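Local coordinates for sgbp-b (Bacteroides uniformis, PDB 7K44), which probably binds xyloglucan at the cell surface, as the surface glycan-binding protein B of a complex xyloglucan utilization locus, at residues Y214-P228 and F239-L251. Sequence-based numbering, arbitrary orientation.
Sequences YDNIGWFSWGGQAVP and FSDGKCYSISGEL. With CA (calcium ion), chain B.
The carbonyl oxygen of V227 is gripped twice by S246: the backbone N of S246 lies 2.8 Å from V227 O, and OG of S246 reaches the same oxygen from the opposite face of the carbonyl plane. The hydroxyl can bend back this way because OG sits between its own backbone N and carbonyl carbon (chi1 71°). The return bond, V227 N to S246 O, completes an antiparallel hydrogen-bonded pair, and S248 N to Q225 O continues the ladder between strands 226-228 and 243-248 beside the type II turn G223-A226. A water joins Q225 O to the hydroxyls of S246 and S248.

On the other side of this ladder from S246 OG, Y245 stands within an aromatic cluster. Its CD1 lies over the centre of the Y214 ring, 3.4 Å from Y214 CD1, with the planes inclined at 44°. F220 forms an offset stack with the Y245 ring, centroids 4.3 Å apart; P228 CB covers the opposite face in a CH-pi contact. Were Y245 replaced by alanine, a gap between Y214, F220 and P228 would probably open, and the F220 ring would lose its stacking partner.

The xyloglucan-binding domain is a beta-sandwich, and F220, on strand 219-222 of one sheet, meets Y245, on strand 243-248 of the other, between the two. Beside the cluster lies the calcium site, where D215 divides its carboxylate: OD2 binds the calcium ion at 2.4 Å, while OD1 accepts a nearly straight bond from K243 N (2.9 Å, 170°) through its syn lone pair. D241 O and K243 O, a water, N213 O and both carboxylate oxygens of D378 complete the coordination, and a further water links D215 OD2 to D241 OD1, the D241 carboxylate also being held by N379.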
# COMPACT_ATOMS: atom_id res chain seq x y z
N TYR A 214 5.71 -4.06 -22.57
CA TYR A 214 5.41 -5.19 -23.44
C TYR A 214 4.20 -4.97 -24.32
O TYR A 214 3.72 -5.92 -24.97
CB TYR A 214 5.28 -6.49 -22.67
CG TYR A 214 6.52 -6.85 -21.89
CD1 TYR A 214 7.73 -7.06 -22.54
CD2 TYR A 214 6.48 -7.01 -20.51
CE1 TYR A 214 8.88 -7.41 -21.84
CE2 TYR A 214 7.61 -7.36 -19.79
CZ TYR A 214 8.81 -7.56 -20.47
OH TYR A 214 9.95 -7.93 -19.80
N ASP A 215 3.67 -3.74 -24.34
CA ASP A 215 2.53 -3.40 -25.17
C ASP A 215 3.03 -2.33 -26.15
O ASP A 215 3.68 -2.68 -27.15
CB ASP A 215 1.34 -3.00 -24.30
CG ASP A 215 0.85 -4.15 -23.41
OD1 ASP A 215 0.39 -5.17 -23.95
OD2 ASP A 215 0.94 -4.05 -22.17
N ASN A 216 2.81 -1.06 -25.86
CA ASN A 216 3.24 0.02 -26.75
C ASN A 216 4.63 0.57 -26.43
O ASN A 216 5.17 1.33 -27.24
CB ASN A 216 2.22 1.16 -26.73
CG ASN A 216 1.96 1.68 -25.33
OD1 ASN A 216 1.77 0.90 -24.39
ND2 ASN A 216 1.94 3.00 -25.18
N ILE A 217 5.22 0.22 -25.28
CA ILE A 217 6.50 0.79 -24.84
C ILE A 217 7.51 -0.33 -24.68
O ILE A 217 7.34 -1.21 -23.82
CB ILE A 217 6.38 1.58 -23.53
CG1 ILE A 217 5.23 2.59 -23.57
CG2 ILE A 217 7.72 2.25 -23.20
CD1 ILE A 217 5.41 3.67 -24.57
N GLY A 218 8.59 -0.28 -25.47
CA GLY A 218 9.64 -1.26 -25.37
C GLY A 218 9.27 -2.59 -26.00
O GLY A 218 8.21 -2.78 -26.60
N TRP A 219 10.19 -3.54 -25.86
CA TRP A 219 10.00 -4.83 -26.50
C TRP A 219 10.83 -5.90 -25.80
O TRP A 219 11.87 -5.62 -25.21
CB TRP A 219 10.37 -4.76 -27.99
CG TRP A 219 11.85 -4.49 -28.26
CD1 TRP A 219 12.83 -5.42 -28.46
CD2 TRP A 219 12.49 -3.21 -28.35
NE1 TRP A 219 14.04 -4.80 -28.67
CE2 TRP A 219 13.86 -3.45 -28.60
CE3 TRP A 219 12.04 -1.89 -28.24
CZ2 TRP A 219 14.78 -2.41 -28.74
CZ3 TRP A 219 12.96 -0.86 -28.38
CH2 TRP A 219 14.31 -1.13 -28.62
N PHE A 220 10.36 -7.14 -25.89
CA PHE A 220 11.15 -8.29 -25.49
C PHE A 220 12.16 -8.63 -26.59
O PHE A 220 11.84 -8.61 -27.78
CB PHE A 220 10.21 -9.48 -25.24
CG PHE A 220 10.91 -10.73 -24.78
CD1 PHE A 220 11.40 -10.83 -23.50
CD2 PHE A 220 11.05 -11.83 -25.62
CE1 PHE A 220 12.04 -11.97 -23.06
CE2 PHE A 220 11.68 -12.97 -25.17
CZ PHE A 220 12.17 -13.04 -23.88
N SER A 221 13.39 -8.94 -26.18
CA SER A 221 14.45 -9.30 -27.11
C SER A 221 14.74 -10.79 -27.10
O SER A 221 14.68 -11.45 -28.15
CB SER A 221 15.73 -8.50 -26.79
OG SER A 221 16.71 -8.72 -27.80
N TRP A 222 15.03 -11.36 -25.94
CA TRP A 222 15.27 -12.79 -25.82
C TRP A 222 15.31 -13.16 -24.35
O TRP A 222 15.40 -12.30 -23.46
CB TRP A 222 16.59 -13.23 -26.49
CG TRP A 222 17.84 -12.58 -25.95
CD1 TRP A 222 18.34 -11.34 -26.28
CD2 TRP A 222 18.80 -13.16 -25.06
NE1 TRP A 222 19.53 -11.12 -25.63
CE2 TRP A 222 19.82 -12.22 -24.86
CE3 TRP A 222 18.85 -14.38 -24.37
CZ2 TRP A 222 20.90 -12.45 -24.00
CZ3 TRP A 222 19.92 -14.61 -23.53
CH2 TRP A 222 20.93 -13.66 -23.35
N GLY A 223 15.26 -14.46 -24.10
CA GLY A 223 15.45 -14.95 -22.75
C GLY A 223 15.02 -16.37 -22.51
O GLY A 223 13.97 -16.80 -23.00
N GLY A 224 15.83 -17.10 -21.76
CA GLY A 224 15.44 -18.44 -21.37
C GLY A 224 14.29 -18.42 -20.37
O GLY A 224 14.18 -17.53 -19.53
N GLN A 225 13.42 -19.42 -20.49
CA GLN A 225 12.29 -19.63 -19.59
C GLN A 225 11.22 -18.54 -19.68
O GLN A 225 10.37 -18.45 -18.78
CB GLN A 225 12.72 -19.82 -18.13
CG GLN A 225 13.91 -20.75 -17.93
CD GLN A 225 13.61 -22.17 -18.34
OE1 GLN A 225 12.51 -22.69 -18.08
NE2 GLN A 225 14.56 -22.81 -18.98
N ALA A 226 11.23 -17.72 -20.73
CA ALA A 226 10.42 -16.51 -20.83
C ALA A 226 9.32 -16.66 -21.87
O ALA A 226 9.60 -17.00 -23.03
CB ALA A 226 11.29 -15.31 -21.19
N VAL A 227 8.09 -16.35 -21.48
CA VAL A 227 6.93 -16.44 -22.37
C VAL A 227 5.97 -15.29 -22.06
O VAL A 227 5.75 -14.97 -20.88
CB VAL A 227 6.20 -17.79 -22.21
CG1 VAL A 227 5.04 -17.90 -23.19
CG2 VAL A 227 7.16 -18.97 -22.40
N PRO A 228 5.40 -14.63 -23.07
CA PRO A 228 4.39 -13.60 -22.81
C PRO A 228 3.07 -14.21 -22.38
O PRO A 228 2.70 -15.30 -22.81
CB PRO A 228 4.23 -12.91 -24.16
CG PRO A 228 4.57 -14.00 -25.15
CD PRO A 228 5.69 -14.78 -24.51
N PHE A 239 -5.16 -11.09 -13.42
CA PHE A 239 -5.30 -9.81 -14.08
C PHE A 239 -3.95 -9.41 -14.64
O PHE A 239 -2.91 -9.77 -14.09
CB PHE A 239 -5.79 -8.74 -13.10
CG PHE A 239 -7.08 -9.10 -12.43
CD1 PHE A 239 -8.29 -8.85 -13.06
CD2 PHE A 239 -7.07 -9.71 -11.20
CE1 PHE A 239 -9.48 -9.20 -12.45
CE2 PHE A 239 -8.26 -10.06 -10.58
CZ PHE A 239 -9.45 -9.80 -11.21
N SER A 240 -3.98 -8.66 -15.73
CA SER A 240 -2.75 -8.15 -16.31
C SER A 240 -3.04 -6.85 -17.04
O SER A 240 -4.15 -6.62 -17.52
CB SER A 240 -2.11 -9.16 -17.27
OG SER A 240 -2.83 -9.23 -18.50
N ASP A 241 -2.02 -6.00 -17.11
CA ASP A 241 -2.11 -4.77 -17.90
C ASP A 241 -1.65 -5.13 -19.30
O ASP A 241 -0.48 -5.01 -19.65
CB ASP A 241 -1.23 -3.70 -17.26
CG ASP A 241 -1.40 -2.34 -17.91
OD1 ASP A 241 -2.10 -2.25 -18.95
OD2 ASP A 241 -0.83 -1.36 -17.38
N GLY A 242 -2.57 -5.62 -20.12
CA GLY A 242 -2.13 -6.09 -21.42
C GLY A 242 -1.19 -7.27 -21.27
O GLY A 242 -1.36 -8.14 -20.41
N LYS A 243 -0.18 -7.29 -22.12
CA LYS A 243 0.81 -8.36 -22.10
C LYS A 243 1.81 -8.15 -20.98
O LYS A 243 2.26 -7.02 -20.74
CB LYS A 243 1.54 -8.38 -23.44
CG LYS A 243 2.50 -9.52 -23.62
CD LYS A 243 3.13 -9.46 -25.01
CE LYS A 243 2.06 -9.46 -26.09
NZ LYS A 243 2.69 -9.58 -27.44
N CYS A 244 2.13 -9.22 -20.26
CA CYS A 244 3.25 -9.25 -19.32
C CYS A 244 4.15 -10.42 -19.72
O CYS A 244 3.81 -11.18 -20.63
CB CYS A 244 2.78 -9.37 -17.87
SG CYS A 244 2.02 -10.93 -17.42
N TYR A 245 5.32 -10.52 -19.11
CA TYR A 245 6.22 -11.64 -19.38
C TYR A 245 6.41 -12.50 -18.15
O TYR A 245 6.52 -12.00 -17.02
CB TYR A 245 7.59 -11.22 -19.97
CG TYR A 245 7.58 -11.25 -21.49
CD1 TYR A 245 6.89 -10.29 -22.20
CD2 TYR A 245 8.20 -12.28 -22.19
CE1 TYR A 245 6.85 -10.30 -23.59
CE2 TYR A 245 8.17 -12.31 -23.59
CZ TYR A 245 7.49 -11.33 -24.28
OH TYR A 245 7.40 -11.33 -25.66
N SER A 246 6.38 -13.81 -18.36
CA SER A 246 6.59 -14.79 -17.32
C SER A 246 8.00 -15.37 -17.38
O SER A 246 8.59 -15.52 -18.46
CB SER A 246 5.57 -15.92 -17.42
OG SER A 246 5.81 -16.74 -18.55
N ILE A 247 8.54 -15.69 -16.21
CA ILE A 247 9.69 -16.57 -16.04
C ILE A 247 9.19 -17.79 -15.28
O ILE A 247 8.65 -17.65 -14.17
CB ILE A 247 10.81 -15.88 -15.25
CG1 ILE A 247 11.44 -14.77 -16.08
CG2 ILE A 247 11.85 -16.88 -14.79
CD1 ILE A 247 12.33 -15.27 -17.19
N SER A 248 9.33 -18.98 -15.86
CA SER A 248 8.73 -20.14 -15.22
C SER A 248 9.47 -21.41 -15.61
O SER A 248 10.11 -21.47 -16.66
CB SER A 248 7.24 -20.27 -15.55
OG SER A 248 7.06 -20.69 -16.89
N GLY A 249 9.34 -22.42 -14.76
CA GLY A 249 9.88 -23.74 -15.03
C GLY A 249 10.55 -24.31 -13.80
O GLY A 249 10.41 -23.79 -12.69
N GLU A 250 11.29 -25.40 -13.99
CA GLU A 250 11.99 -26.06 -12.90
C GLU A 250 13.43 -25.57 -12.86
O GLU A 250 14.15 -25.66 -13.87
CB GLU A 250 11.93 -27.58 -13.04
CG GLU A 250 12.48 -28.32 -11.83
CD GLU A 250 12.35 -29.82 -11.97
OE1 GLU A 250 11.21 -30.31 -12.14
OE2 GLU A 250 13.39 -30.52 -11.93
N LEU A 251 13.84 -25.05 -11.71
CA LEU A 251 15.16 -24.45 -11.52
C LEU A 251 15.96 -25.37 -10.61
O LEU A 251 15.65 -25.48 -9.42
CB LEU A 251 15.01 -23.06 -10.90
CG LEU A 251 16.28 -22.30 -10.52
CD1 LEU A 251 17.31 -22.30 -11.66
CD2 LEU A 251 15.93 -20.87 -10.10
CA CA B . 1.84 -4.82 -20.12
O HOH W 1 3.02 -6.55 -27.49
O HOH W 2 -0.44 -1.47 -21.15
O HOH W 3 7.59 -18.75 -18.66
O HOH W 4 1.42 -2.57 -19.37